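Local coordinates for oligopeptide-binding protein oppA (Lactococcus lactis, PDB 3DRF) that binds oligopeptides and delivers them to an ABC transporter for uptake into the cell, which growth in milk requires, at residues Q334-A339 with Q431-I436; L327-V332 with D389-K394; L409-A414 with W466-G471. One frame throughout, in Å; residues are numbered along the deposited sequence.

Contact 1. Residues Q334-A339 with Q431-I436; sequences QAIGYA and QQWKKI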
ATOM      1  N   GLN A 334      23.692  -6.583   3.230  1.00  6.89           N
ATOM      2  CA  GLN A 334      23.407  -7.807   3.971  1.00  7.30           C
ATOM      3  C   GLN A 334      23.774  -7.661   5.461  1.00  7.20           C
ATOM      4  O   GLN A 334      23.010  -8.012   6.318  1.00  7.62           O
ATOM      5  CB  GLN A 334      24.194  -8.988   3.360  1.00  7.23           C
ATOM      6  CG  GLN A 334      23.671  -9.428   1.931  1.00  7.53           C
ATOM      7  CD  GLN A 334      24.505 -10.533   1.350  1.00  9.04           C
ATOM      8  OE1 GLN A 334      25.516 -10.855   1.879  1.00 10.87           O
ATOM      9  NE2 GLN A 334      24.029 -11.140   0.294  1.00  9.06           N
ATOM     10  N   ALA A 335      24.941  -7.060   5.713  1.00  7.00           N
ATOM     11  CA  ALA A 335      25.450  -6.909   7.097  1.00  7.07           C
ATOM     12  C   ALA A 335      24.472  -6.060   7.948  1.00  7.40           C
ATOM     13  O   ALA A 335      24.169  -6.374   9.045  1.00  7.87           O
ATOM     14  CB  ALA A 335      26.915  -6.303   7.114  1.00  7.87           C
ATOM     15  N   ILE A 336      24.003  -4.977   7.343  1.00  7.51           N
ATOM     16  CA  ILE A 336      23.106  -4.044   8.044  1.00  7.89           C
ATOM     17  C   ILE A 336      21.766  -4.766   8.384  1.00  7.77           C
ATOM     18  O   ILE A 336      21.202  -4.570   9.387  1.00  7.36           O
ATOM     19  CB  ILE A 336      22.973  -2.748   7.229  1.00  7.65           C
ATOM     20  CG1 ILE A 336      24.296  -1.971   7.317  1.00  9.06           C
ATOM     21  CG2 ILE A 336      21.764  -1.852   7.740  1.00  8.24           C
ATOM     22  CD1 ILE A 336      24.383  -0.734   6.364  1.00  9.99           C
ATOM     23  N   GLY A 337      21.336  -5.657   7.485  1.00  7.60           N
ATOM     24  CA  GLY A 337      20.178  -6.533   7.750  1.00  7.58           C
ATOM     25  C   GLY A 337      20.413  -7.548   8.888  1.00  8.07           C
ATOM     26  O   GLY A 337      19.642  -7.658   9.753  1.00  8.31           O
ATOM     27  N   TYR A 338      21.577  -8.202   8.849  1.00  7.64           N
ATOM     28  CA  TYR A 338      21.889  -9.208   9.908  1.00  8.06           C
ATOM     29  C   TYR A 338      22.074  -8.594  11.303  1.00  7.41           C
ATOM     30  O   TYR A 338      21.921  -9.257  12.275  1.00  8.49           O
ATOM     31  CB  TYR A 338      23.128 -10.060   9.548  1.00  8.34           C
ATOM     32  CG  TYR A 338      22.846 -11.098   8.475  1.00  8.35           C
ATOM     33  CD1 TYR A 338      21.900 -12.094   8.680  1.00 10.09           C
ATOM     34  CD2 TYR A 338      23.536 -11.088   7.265  1.00  9.77           C
ATOM     35  CE1 TYR A 338      21.618 -13.066   7.693  1.00  9.92           C
ATOM     36  CE2 TYR A 338      23.273 -12.053   6.278  1.00 10.37           C
ATOM     37  CZ  TYR A 338      22.309 -13.028   6.514  1.00 10.88           C
ATOM     38  OH  TYR A 338      22.067 -13.959   5.540  1.00 12.61           O
ATOM     39  N   ALA A 339      22.438  -7.334  11.347  1.00  7.38           N
ATOM     40  CA  ALA A 339      22.749  -6.668  12.662  1.00  7.76           C
ATOM     41  C   ALA A 339      21.469  -6.279  13.434  1.00  7.43           C
ATOM     42  O   ALA A 339      21.496  -6.094  14.596  1.00  8.30           O
ATOM     43  CB  ALA A 339      23.569  -5.424  12.408  1.00  7.95           C
ATOM     44  N   GLN A 431      22.140   1.490  17.799  1.00  9.15           N
ATOM     45  CA  GLN A 431      23.007   0.773  18.721  1.00  9.55           C
ATOM     46  C   GLN A 431      23.468  -0.561  18.134  1.00  8.89           C
ATOM     47  O   GLN A 431      24.601  -0.870  18.230  1.00  8.94           O
ATOM     48  CB  GLN A 431      22.260   0.552  20.048  1.00 10.33           C
ATOM     49  CG  GLN A 431      22.983  -0.333  21.038  1.00 13.44           C
ATOM     50  CD  GLN A 431      22.095  -0.842  22.173  1.00 16.20           C
ATOM     51  OE1 GLN A 431      20.901  -0.603  22.240  1.00 16.93           O
ATOM     52  NE2 GLN A 431      22.735  -1.533  23.104  1.00 18.02           N
ATOM     53  N   GLN A 432      22.601  -1.327  17.483  1.00  8.41           N
ATOM     54  CA  GLN A 432      23.055  -2.575  16.867  1.00  8.35           C
ATOM     55  C   GLN A 432      24.061  -2.297  15.721  1.00  8.37           C
ATOM     56  O   GLN A 432      25.038  -2.983  15.585  1.00  8.47           O
ATOM     57  CB  GLN A 432      21.868  -3.430  16.331  1.00  8.53           C
ATOM     58  CG  GLN A 432      20.743  -3.716  17.338  1.00  8.99           C
ATOM     59  CD  GLN A 432      21.252  -4.235  18.692  1.00  9.49           C
ATOM     60  OE1 GLN A 432      21.969  -5.181  18.760  1.00 10.00           O
ATOM     61  NE2 GLN A 432      20.844  -3.576  19.727  1.00 11.43           N
ATOM     62  N   TRP A 433      23.800  -1.271  14.935  1.00  7.79           N
ATOM     63  CA  TRP A 433      24.686  -0.926  13.845  1.00  8.24           C
ATOM     64  C   TRP A 433      26.079  -0.450  14.344  1.00  8.51           C
ATOM     65  O   TRP A 433      27.054  -0.755  13.755  1.00  8.43           O
ATOM     66  CB  TRP A 433      23.944   0.101  12.948  1.00  8.01           C
ATOM     67  CG  TRP A 433      22.819  -0.598  12.150  1.00  8.27           C
ATOM     68  CD1 TRP A 433      22.829  -1.846  11.712  1.00  8.26           C
ATOM     69  CD2 TRP A 433      21.539  -0.063  11.816  1.00  6.89           C
ATOM     70  NE1 TRP A 433      21.662  -2.157  11.070  1.00  7.15           N
ATOM     71  CE2 TRP A 433      20.846  -1.067  11.118  1.00  7.26           C
ATOM     72  CE3 TRP A 433      20.933   1.171  11.999  1.00  6.94           C
ATOM     73  CZ2 TRP A 433      19.557  -0.881  10.601  1.00  7.45           C
ATOM     74  CZ3 TRP A 433      19.612   1.368  11.493  1.00  6.95           C
ATOM     75  CH2 TRP A 433      18.938   0.334  10.821  1.00  7.00           C
ATOM     76  N   LYS A 434      26.085   0.248  15.464  1.00  8.81           N
ATOM     77  CA  LYS A 434      27.363   0.612  16.100  1.00  9.54           C
ATOM     78  C   LYS A 434      28.171  -0.655  16.472  1.00  9.52           C
ATOM     79  O   LYS A 434      29.362  -0.657  16.323  1.00  9.88           O
ATOM     80  CB  LYS A 434      27.092   1.511  17.297  1.00  9.99           C
ATOM     81  CG  LYS A 434      28.389   1.954  18.034  1.00 11.83           C
ATOM     82  CD  LYS A 434      28.045   2.962  19.122  1.00 14.25           C
ATOM     83  CE  LYS A 434      29.316   3.547  19.824  1.00 16.38           C
ATOM     84  NZ  LYS A 434      28.920   4.287  21.065  1.00 19.96           N
ATOM     85  N   LYS A 435      27.500  -1.702  16.934  1.00 10.14           N
ATOM     86  CA  LYS A 435      28.182  -2.983  17.224  1.00 10.98           C
ATOM     87  C   LYS A 435      28.913  -3.554  16.020  1.00 10.81           C
ATOM     88  O   LYS A 435      29.879  -4.260  16.191  1.00 13.11           O
ATOM     89  CB  LYS A 435      27.226  -4.063  17.770  1.00 11.12           C
ATOM     90  CG  LYS A 435      26.497  -3.711  19.084  1.00 11.76           C
ATOM     91  CD  LYS A 435      25.448  -4.807  19.418  1.00 11.87           C
ATOM     92  CE  LYS A 435      24.664  -4.478  20.650  1.00 12.07           C
ATOM     93  NZ  LYS A 435      23.742  -5.549  20.925  1.00 12.70           N
ATOM     94  N   ILE A 436      28.453  -3.267  14.816  1.00 10.04           N
ATOM     95  CA  ILE A 436      29.152  -3.758  13.593  1.00  9.60           C
ATOM     96  C   ILE A 436      29.973  -2.685  12.878  1.00  9.04           C
ATOM     97  O   ILE A 436      30.379  -2.866  11.800  1.00  9.58           O
ATOM     98  CB  ILE A 436      28.202  -4.466  12.572  1.00  9.43           C
ATOM     99  CG1 ILE A 436      27.144  -3.470  12.040  1.00  9.43           C
ATOM    100  CG2 ILE A 436      27.517  -5.764  13.237  1.00 10.66           C
ATOM    101  CD1 ILE A 436      26.425  -3.933  10.760  1.00 10.48           C
TER
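Trp433 NE1 gives its hydrogen to the backbone carbonyl oxygen of Ile336, with NE1 and O 3.0 Å apart and an angle of 166° at the hydrogen. That oxygen lies at the edge of the indole, close to the ring plane. The side chain of Ile336 meets the same part of the indole: CG2, anti to the backbone N, lies 3.6 Å from Trp433 CE2, and the two side chains cross at about a right angle. The carbonyl satisfies the buried indole N-H, and with the methyl beside it helps to set how the ring is turned. Helices 330-339 and 422-435 meet here with their local axes 9.3 Å apart and their directions 123° from each other. Both belong to one alpha/beta lobe of this venus fly-trap binding protein, and Met305 of strand 292-307 touches Ile336 as well as Trp433. One turn further on, Ala339 CB touches two residues of 431-436, lying 3.7 Å from Trp433 CD1 and 3.6 Å from Ile436 CD1. The CD1 tip of Ile436 also lies 3.7 Å from Ala335 O, and Leu381 and Ala384 of helix 381-390 pack against the same isoleucine. Gln432 sets its CB 3.2 Å from Ala339 O. Its chain then bends, and Lys435 NZ donates to Gln432 OE1 at 2.8 Å.

Contact 2. Residues L327-V332 with D389-K394; sequences LQDQNV and DEDGWK
Asp329 and Asp391 bring their carboxylates together where one helix starts and another stops: Asp329 is at the N-cap position of helix 330-339, though its side chain makes no capping bond, and a Schellman motif with Gly392 as C-prime residue ends helix 381-390. Charge comes first. The two OD2 atoms of Asp329 and Asp391 are 3.3 Å apart, both acceptors, with the carboxylate planes 84° to each other; Lys404 forms a salt bridge to each OD2 and probably offsets the repulsion. The direct hydrogen bond runs from Trp393 NE1 to Asp329 OD2, 2.9 Å long and 157° at the hydrogen, reaching the oxygen on its anti side. Three waters bridge the two segments. One molecule donates to Asp329 OD1 (3.1 Å) and to Asp391 OD1 (2.7 Å); a second accepts from Asn331 N and gives Asp391 OD1 a weak bond. A third joins Asn331 ND2 to Glu390 OE1, while ND2 also bonds Leu387 O and Glu390 OE2 pairs with Lys386. Of carbon contacts, Asn331 CB meets Asp391 CB at 3.7 Å, and the apolar pair is Val332 CG2 with Trp393 CD1, 3.6 Å apart.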
ATOM      1  N   LEU A 327      26.285   1.596   0.255  1.00  8.57           N
ATOM      2  CA  LEU A 327      25.205   0.620   0.042  1.00  8.45           C
ATOM      3  C   LEU A 327      25.189  -0.038  -1.322  1.00  8.85           C
ATOM      4  O   LEU A 327      24.464  -0.938  -1.514  1.00  8.74           O
ATOM      5  CB  LEU A 327      23.835   1.243   0.352  1.00  8.18           C
ATOM      6  CG  LEU A 327      23.665   1.534   1.869  1.00  7.85           C
ATOM      7  CD1 LEU A 327      22.449   2.507   2.076  1.00  8.82           C
ATOM      8  CD2 LEU A 327      23.535   0.306   2.707  1.00 10.14           C
ATOM      9  N   GLN A 328      26.030   0.437  -2.246  1.00 10.19           N
ATOM     10  CA  GLN A 328      26.290  -0.268  -3.499  1.00 11.03           C
ATOM     11  C   GLN A 328      26.954  -1.613  -3.224  1.00 10.83           C
ATOM     12  O   GLN A 328      26.912  -2.424  -4.048  1.00 11.29           O
ATOM     13  CB  GLN A 328      27.247   0.555  -4.388  1.00 12.04           C
ATOM     14  CG  GLN A 328      26.696   1.847  -4.986  1.00 14.79           C
ATOM     15  CD  GLN A 328      27.811   2.687  -5.672  1.00 17.32           C
ATOM     16  OE1 GLN A 328      28.562   3.395  -5.056  1.00 16.54           O
ATOM     17  NE2 GLN A 328      27.860   2.592  -6.984  1.00 19.47           N
ATOM     18  N   ASP A 329      27.622  -1.756  -2.091  1.00 10.61           N
ATOM     19  CA  ASP A 329      28.335  -3.022  -1.727  1.00 10.59           C
ATOM     20  C   ASP A 329      27.292  -3.999  -1.149  1.00 10.09           C
ATOM     21  O   ASP A 329      26.759  -3.772  -0.091  1.00 10.04           O
ATOM     22  CB  ASP A 329      29.455  -2.768  -0.681  1.00 11.04           C
ATOM     23  CG  ASP A 329      30.715  -2.032  -1.250  1.00 12.30           C
ATOM     24  OD1 ASP A 329      31.008  -2.223  -2.409  1.00 14.58           O
ATOM     25  OD2 ASP A 329      31.422  -1.402  -0.492  1.00 13.77           O
ATOM     26  N   GLN A 330      27.045  -5.079  -1.877  1.00  9.71           N
ATOM     27  CA  GLN A 330      26.156  -6.139  -1.411  1.00  9.42           C
ATOM     28  C   GLN A 330      26.440  -6.620   0.026  1.00  9.15           C
ATOM     29  O   GLN A 330      25.572  -6.813   0.768  1.00  9.06           O
ATOM     30  CB  GLN A 330      26.185  -7.320  -2.387  1.00 10.04           C
ATOM     31  CG  GLN A 330      25.156  -8.374  -2.133  1.00 10.18           C
ATOM     32  CD  GLN A 330      25.061  -9.309  -3.332  1.00 11.92           C
ATOM     33  OE1 GLN A 330      25.983  -9.381  -4.125  1.00 13.78           O
ATOM     34  NE2 GLN A 330      24.081 -10.059  -3.392  1.00 12.07           N
ATOM     35  N   ASN A 331      27.699  -6.791   0.383  1.00  9.00           N
ATOM     36  CA  ASN A 331      28.052  -7.205   1.765  1.00  9.57           C
ATOM     37  C   ASN A 331      27.573  -6.224   2.819  1.00  8.73           C
ATOM     38  O   ASN A 331      27.226  -6.609   3.865  1.00  8.88           O
ATOM     39  CB  ASN A 331      29.580  -7.399   1.885  1.00  9.94           C
ATOM     40  CG  ASN A 331      30.039  -8.744   1.332  1.00 11.06           C
ATOM     41  OD1 ASN A 331      29.490  -9.222   0.419  1.00 11.34           O
ATOM     42  ND2 ASN A 331      31.058  -9.325   1.927  1.00 10.86           N
ATOM     43  N   VAL A 332      27.668  -4.926   2.500  1.00  8.10           N
ATOM     44  CA  VAL A 332      27.156  -3.881   3.416  1.00  7.60           C
ATOM     45  C   VAL A 332      25.627  -3.979   3.651  1.00  7.43           C
ATOM     46  O   VAL A 332      25.170  -3.937   4.711  1.00  7.58           O
ATOM     47  CB  VAL A 332      27.567  -2.480   2.906  1.00  7.79           C
ATOM     48  CG1 VAL A 332      27.016  -1.367   3.827  1.00  9.05           C
ATOM     49  CG2 VAL A 332      29.130  -2.382   2.899  1.00  7.89           C
ATOM     50  N   ASP A 389      34.313  -7.256   7.179  1.00 11.79           N
ATOM     51  CA  ASP A 389      35.765  -7.534   7.174  1.00 12.76           C
ATOM     52  C   ASP A 389      36.174  -8.057   5.783  1.00 13.45           C
ATOM     53  O   ASP A 389      37.090  -7.573   5.214  1.00 14.46           O
ATOM     54  CB  ASP A 389      36.140  -8.627   8.203  1.00 13.06           C
ATOM     55  CG  ASP A 389      36.311  -8.110   9.586  1.00 14.85           C
ATOM     56  OD1 ASP A 389      36.360  -6.902   9.783  1.00 16.56           O
ATOM     57  OD2 ASP A 389      36.329  -8.918  10.461  1.00 17.37           O
ATOM     58  N   GLU A 390      35.431  -9.034   5.280  1.00 13.45           N
ATOM     59  CA  GLU A 390      35.693  -9.664   3.954  1.00 14.36           C
ATOM     60  C   GLU A 390      35.609  -8.677   2.797  1.00 14.10           C
ATOM     61  O   GLU A 390      36.265  -8.824   1.819  1.00 15.91           O
ATOM     62  CB  GLU A 390      34.754 -10.859   3.708  1.00 14.72           C
ATOM     63  CG  GLU A 390      35.030 -12.070   4.575  1.00 17.06           C
ATOM     64  CD  GLU A 390      34.020 -13.163   4.434  1.00 19.78           C
ATOM     65  OE1 GLU A 390      32.923 -12.969   3.909  1.00 21.94           O
ATOM     66  OE2 GLU A 390      34.339 -14.221   4.901  1.00 22.63           O
ATOM     67  N   ASP A 391      34.787  -7.640   2.933  1.00 13.28           N
ATOM     68  CA  ASP A 391      34.584  -6.637   1.894  1.00 12.96           C
ATOM     69  C   ASP A 391      35.497  -5.416   2.019  1.00 12.17           C
ATOM     70  O   ASP A 391      35.367  -4.507   1.340  1.00 12.84           O
ATOM     71  CB  ASP A 391      33.084  -6.202   1.861  1.00 13.50           C
ATOM     72  CG  ASP A 391      32.685  -5.526   0.581  1.00 15.21           C
ATOM     73  OD1 ASP A 391      32.996  -5.995  -0.467  1.00 18.24           O
ATOM     74  OD2 ASP A 391      32.164  -4.446   0.652  1.00 17.41           O
ATOM     75  N   GLY A 392      36.455  -5.455   2.919  1.00 11.26           N
ATOM     76  CA  GLY A 392      37.417  -4.372   3.024  1.00 10.95           C
ATOM     77  C   GLY A 392      37.001  -3.166   3.843  1.00  9.91           C
ATOM     78  O   GLY A 392      37.571  -2.154   3.733  1.00 10.92           O
ATOM     79  N   TRP A 393      35.920  -3.299   4.603  1.00  9.60           N
ATOM     80  CA  TRP A 393      35.472  -2.224   5.481  1.00  9.31           C
ATOM     81  C   TRP A 393      36.132  -2.485   6.864  1.00  9.33           C
ATOM     82  O   TRP A 393      35.549  -3.093   7.688  1.00 10.74           O
ATOM     83  CB  TRP A 393      33.925  -2.208   5.536  1.00  9.23           C
ATOM     84  CG  TRP A 393      33.275  -1.601   4.314  1.00  9.89           C
ATOM     85  CD1 TRP A 393      32.744  -2.259   3.246  1.00  9.58           C
ATOM     86  CD2 TRP A 393      33.177  -0.210   4.025  1.00  8.76           C
ATOM     87  NE1 TRP A 393      32.319  -1.361   2.315  1.00  9.55           N
ATOM     88  CE2 TRP A 393      32.558  -0.093   2.747  1.00 10.24           C
ATOM     89  CE3 TRP A 393      33.572   0.946   4.697  1.00 10.67           C
ATOM     90  CZ2 TRP A 393      32.301   1.110   2.163  1.00 11.76           C
ATOM     91  CZ3 TRP A 393      33.319   2.161   4.111  1.00 11.17           C
ATOM     92  CH2 TRP A 393      32.669   2.225   2.831  1.00 11.14           C
ATOM     93  N   LYS A 394      37.361  -2.006   7.011  1.00  8.94           N
ATOM     94  CA  LYS A 394      38.190  -2.310   8.181  1.00  8.24           C
ATOM     95  C   LYS A 394      37.854  -1.416   9.345  1.00  7.98           C
ATOM     96  O   LYS A 394      37.716  -0.258   9.197  1.00  7.89           O
ATOM     97  CB  LYS A 394      39.647  -2.100   7.778  1.00  8.49           C
ATOM     98  CG  LYS A 394      40.651  -2.426   8.904  1.00  8.30           C
ATOM     99  CD  LYS A 394      42.125  -2.327   8.341  1.00  8.19           C
ATOM    100  CE  LYS A 394      43.145  -2.187   9.505  1.00  7.83           C
ATOM    101  NZ  LYS A 394      43.179  -3.375  10.376  1.00  8.09           N
TER
HETATM  102  O   HOH W   1      32.935  -4.571  -2.758  1.00 24.75           O
HETATM  103  O   HOH W   2      29.998  -6.291  -1.390  1.00 12.70           O
HETATM  104  O   HOH W   3      32.079 -12.053   1.537  1.00 18.24           O

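Contact 3. Residues L409-A414 with W466-G471; sequences LSLVYA and WDITDG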
ATOM      1  N   LEU A 409      32.223   4.606   7.148  1.00 11.43           N
ATOM      2  CA  LEU A 409      30.946   3.931   6.917  1.00 10.46           C
ATOM      3  C   LEU A 409      29.860   4.605   7.769  1.00  9.34           C
ATOM      4  O   LEU A 409      29.515   4.122   8.851  1.00  9.48           O
ATOM      5  CB  LEU A 409      31.087   2.430   7.194  1.00 10.43           C
ATOM      6  CG  LEU A 409      29.931   1.510   6.829  1.00 11.00           C
ATOM      7  CD1 LEU A 409      29.433   1.767   5.421  1.00 12.30           C
ATOM      8  CD2 LEU A 409      30.362   0.053   6.971  1.00 12.51           C
ATOM      9  N   SER A 410      29.371   5.738   7.272  0.50  8.95           N
ATOM     10  CA  SER A 410      28.375   6.556   7.956  0.50  8.67           C
ATOM     11  C   SER A 410      27.166   6.691   7.039  0.50  8.43           C
ATOM     12  O   SER A 410      27.323   6.865   5.831  0.50  8.35           O
ATOM     13  CB  SER A 410      28.943   7.937   8.288  0.50  8.94           C
ATOM     14  OG  SER A 410      30.136   7.820   9.049  0.50 10.18           O
ATOM     15  N   LEU A 411      25.987   6.554   7.618  1.00  7.76           N
ATOM     16  CA  LEU A 411      24.712   6.567   6.859  1.00  7.59           C
ATOM     17  C   LEU A 411      23.635   7.336   7.619  1.00  7.40           C
ATOM     18  O   LEU A 411      23.607   7.386   8.804  1.00  7.91           O
ATOM     19  CB  LEU A 411      24.210   5.122   6.587  1.00  8.12           C
ATOM     20  CG  LEU A 411      25.252   4.231   5.862  1.00  8.01           C
ATOM     21  CD1 LEU A 411      24.826   2.743   5.887  1.00  8.98           C
ATOM     22  CD2 LEU A 411      25.416   4.662   4.446  1.00  9.33           C
ATOM     23  N   VAL A 412      22.715   7.859   6.832  1.00  6.66           N
ATOM     24  CA  VAL A 412      21.551   8.566   7.359  1.00  6.63           C
ATOM     25  C   VAL A 412      20.321   7.659   7.326  1.00  6.34           C
ATOM     26  O   VAL A 412      19.959   7.159   6.304  1.00  6.65           O
ATOM     27  CB  VAL A 412      21.273   9.852   6.515  1.00  7.24           C
ATOM     28  CG1 VAL A 412      19.939  10.474   6.938  1.00  8.26           C
ATOM     29  CG2 VAL A 412      22.445  10.871   6.622  1.00  9.08           C
ATOM     30  N   TYR A 413      19.677   7.562   8.470  1.00  6.85           N
ATOM     31  CA  TYR A 413      18.481   6.725   8.654  1.00  7.21           C
ATOM     32  C   TYR A 413      17.258   7.622   8.799  1.00  7.10           C
ATOM     33  O   TYR A 413      17.079   8.277   9.805  1.00  7.34           O
ATOM     34  CB  TYR A 413      18.650   5.937   9.928  1.00  7.58           C
ATOM     35  CG  TYR A 413      17.517   4.966  10.385  1.00  7.42           C
ATOM     36  CD1 TYR A 413      16.541   4.451   9.508  1.00  7.71           C
ATOM     37  CD2 TYR A 413      17.464   4.535  11.718  1.00  7.47           C
ATOM     38  CE1 TYR A 413      15.572   3.565   9.977  1.00  8.75           C
ATOM     39  CE2 TYR A 413      16.543   3.676  12.157  1.00  8.50           C
ATOM     40  CZ  TYR A 413      15.584   3.196  11.274  1.00  7.83           C
ATOM     41  OH  TYR A 413      14.630   2.316  11.682  1.00  8.62           O
ATOM     42  N   ALA A 414      16.441   7.636   7.759  1.00  7.03           N
ATOM     43  CA  ALA A 414      15.162   8.381   7.775  1.00  7.12           C
ATOM     44  C   ALA A 414      14.050   7.556   8.505  1.00  7.39           C
ATOM     45  O   ALA A 414      13.135   7.058   7.903  1.00  8.18           O
ATOM     46  CB  ALA A 414      14.713   8.748   6.328  1.00  7.42           C
ATOM     47  N   TRP A 466      19.127  10.585   2.085  1.00  7.64           N
ATOM     48  CA  TRP A 466      18.880   9.483   3.003  1.00  7.24           C
ATOM     49  C   TRP A 466      19.520   8.209   2.426  1.00  6.35           C
ATOM     50  O   TRP A 466      19.701   8.068   1.256  1.00  6.46           O
ATOM     51  CB  TRP A 466      17.367   9.288   3.272  1.00  7.13           C
ATOM     52  CG  TRP A 466      16.608   8.839   2.013  1.00  7.23           C
ATOM     53  CD1 TRP A 466      16.124   9.634   1.033  1.00  6.84           C
ATOM     54  CD2 TRP A 466      16.238   7.488   1.674  1.00  6.04           C
ATOM     55  NE1 TRP A 466      15.464   8.864   0.075  1.00  6.94           N
ATOM     56  CE2 TRP A 466      15.542   7.550   0.450  1.00  6.69           C
ATOM     57  CE3 TRP A 466      16.455   6.250   2.267  1.00  5.63           C
ATOM     58  CZ2 TRP A 466      15.070   6.413  -0.198  1.00  6.69           C
ATOM     59  CZ3 TRP A 466      15.998   5.128   1.618  1.00  6.21           C
ATOM     60  CH2 TRP A 466      15.290   5.216   0.411  1.00  6.55           C
ATOM     61  N   ASP A 467      19.860   7.310   3.345  1.00  6.68           N
ATOM     62  CA  ASP A 467      20.422   6.019   3.002  1.00  6.12           C
ATOM     63  C   ASP A 467      19.552   4.806   3.356  1.00  5.96           C
ATOM     64  O   ASP A 467      19.478   3.887   2.581  1.00  6.27           O
ATOM     65  CB  ASP A 467      21.806   5.858   3.683  1.00  6.29           C
ATOM     66  CG  ASP A 467      22.784   6.944   3.251  1.00  7.15           C
ATOM     67  OD1 ASP A 467      23.048   6.964   2.068  1.00  7.57           O
ATOM     68  OD2 ASP A 467      23.222   7.707   4.108  1.00  8.02           O
ATOM     69  N   ILE A 468      18.968   4.839   4.547  1.00  5.86           N
ATOM     70  CA  ILE A 468      18.132   3.731   5.062  1.00  6.33           C
ATOM     71  C   ILE A 468      16.815   4.378   5.461  1.00  6.33           C
ATOM     72  O   ILE A 468      16.790   5.431   6.028  1.00  6.63           O
ATOM     73  CB  ILE A 468      18.763   3.113   6.337  1.00  6.31           C
ATOM     74  CG1 ILE A 468      20.201   2.588   6.075  1.00  6.39           C
ATOM     75  CG2 ILE A 468      17.879   1.950   6.914  1.00  7.64           C
ATOM     76  CD1 ILE A 468      20.965   2.273   7.424  1.00  8.54           C
ATOM     77  N   THR A 469      15.703   3.711   5.174  1.00  6.38           N
ATOM     78  CA  THR A 469      14.391   4.100   5.703  1.00  6.28           C
ATOM     79  C   THR A 469      13.586   2.809   5.915  1.00  6.49           C
ATOM     80  O   THR A 469      13.951   1.781   5.514  1.00  7.19           O
ATOM     81  CB  THR A 469      13.681   5.169   4.808  1.00  6.83           C
ATOM     82  OG1 THR A 469      12.609   5.743   5.580  1.00  6.70           O
ATOM     83  CG2 THR A 469      13.058   4.518   3.580  1.00  7.23           C
ATOM     84  N   ASP A 470      12.439   2.978   6.564  1.00  7.15           N
ATOM     85  CA  ASP A 470      11.459   1.905   6.815  1.00  7.45           C
ATOM     86  C   ASP A 470      10.181   2.252   6.099  1.00  8.03           C
ATOM     87  O   ASP A 470       9.732   3.356   6.191  1.00  9.05           O
ATOM     88  CB  ASP A 470      11.154   1.815   8.318  1.00  8.33           C
ATOM     89  CG  ASP A 470      12.395   1.505   9.151  1.00  8.32           C
ATOM     90  OD1 ASP A 470      13.095   0.563   8.773  1.00  8.96           O
ATOM     91  OD2 ASP A 470      12.618   2.176  10.125  1.00  9.71           O
ATOM     92  N   GLY A 471       9.652   1.288   5.349  1.00  7.79           N
ATOM     93  CA  GLY A 471       8.347   1.434   4.734  1.00  8.41           C
ATOM     94  C   GLY A 471       7.410   0.350   5.276  1.00  8.33           C
ATOM     95  O   GLY A 471       7.803  -0.624   5.844  1.00 11.27           O
TER
HETATM   96  O   HOH W   4      14.595  -0.445  10.818  1.00 13.71           O
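Tyr413 pairs with Ile468 in a parallel bridge, and its side chain runs on to Asp470, two residues further along the other strand. From CB, chi1 of 179° puts CG anti to the backbone N. CD1 then touches Ile468 CG2 at 3.8 Å and has Ile468 O at the ring edge, in plane. CE1 comes within 3.3 Å of Asp470 OD2, and the hydroxyl finishes the run by donating to that oxygen, OH to OD2 only 2.5 Å, on its syn lone pair. Ring and carboxylate stand almost perpendicular, their planes 88° apart. A water donates both to Tyr413 OH (2.9 Å) and to Asp470 OD1, closing a small ring of bonds. A phenylalanine in place of Tyr413 would probably leave Asp470 OD2 without this donor and the water with one acceptor fewer.

Backbone and side-chain bonds join the two strands themselves. Val412 O accepts two hydrogens, from Ile468 N at 3.1 Å and Asp467 N at 3.0 Å. Val412 N in turn donates to Asp467 OD2 at 2.8 Å, nearly straight (172°) and on the anti lone pair; OD1 of the same aspartate is held by Arg323. Ala414 N bonds to Ile468 O, and Thr469 OG1 donates to Ala414 O at 2.7 Å while also bonding Trp453 NE1.

Within the mixed sheet, strand 439-442 flanks 407-414, following it through helix 422-435 as a beta-alpha-beta unit, and strand 292-307 runs antiparallel beside 468-474. Tyr413 meets Trp433 of helix 422-435 edge-to-face, whereas Trp466 and Thr469 pack on Met457 of helix 450-458.

Overall arrangement
Going from the N terminus, the chain opens contact 2 at 327-332 and, almost at once, contact 1 at 334-339, both at helix 330-339. Contact 2 closes first, at 389-394, where helix 381-390 ends. Contact 3 opens at 409-414 while contact 1 is still pending; contact 1 then closes at 431-436 and contact 3 at 466-471. Contact 1 therefore crosses both others, which follow each other in series. Together they tie helices 330-339, 381-390 and 422-435 to the mixed sheet. Leu327, Ile336 and Leu411, one from each contact, pack together, with Ile336 CD1 touching Leu411 CD1 and Leu327 CD2; Trp393 packs on Leu409.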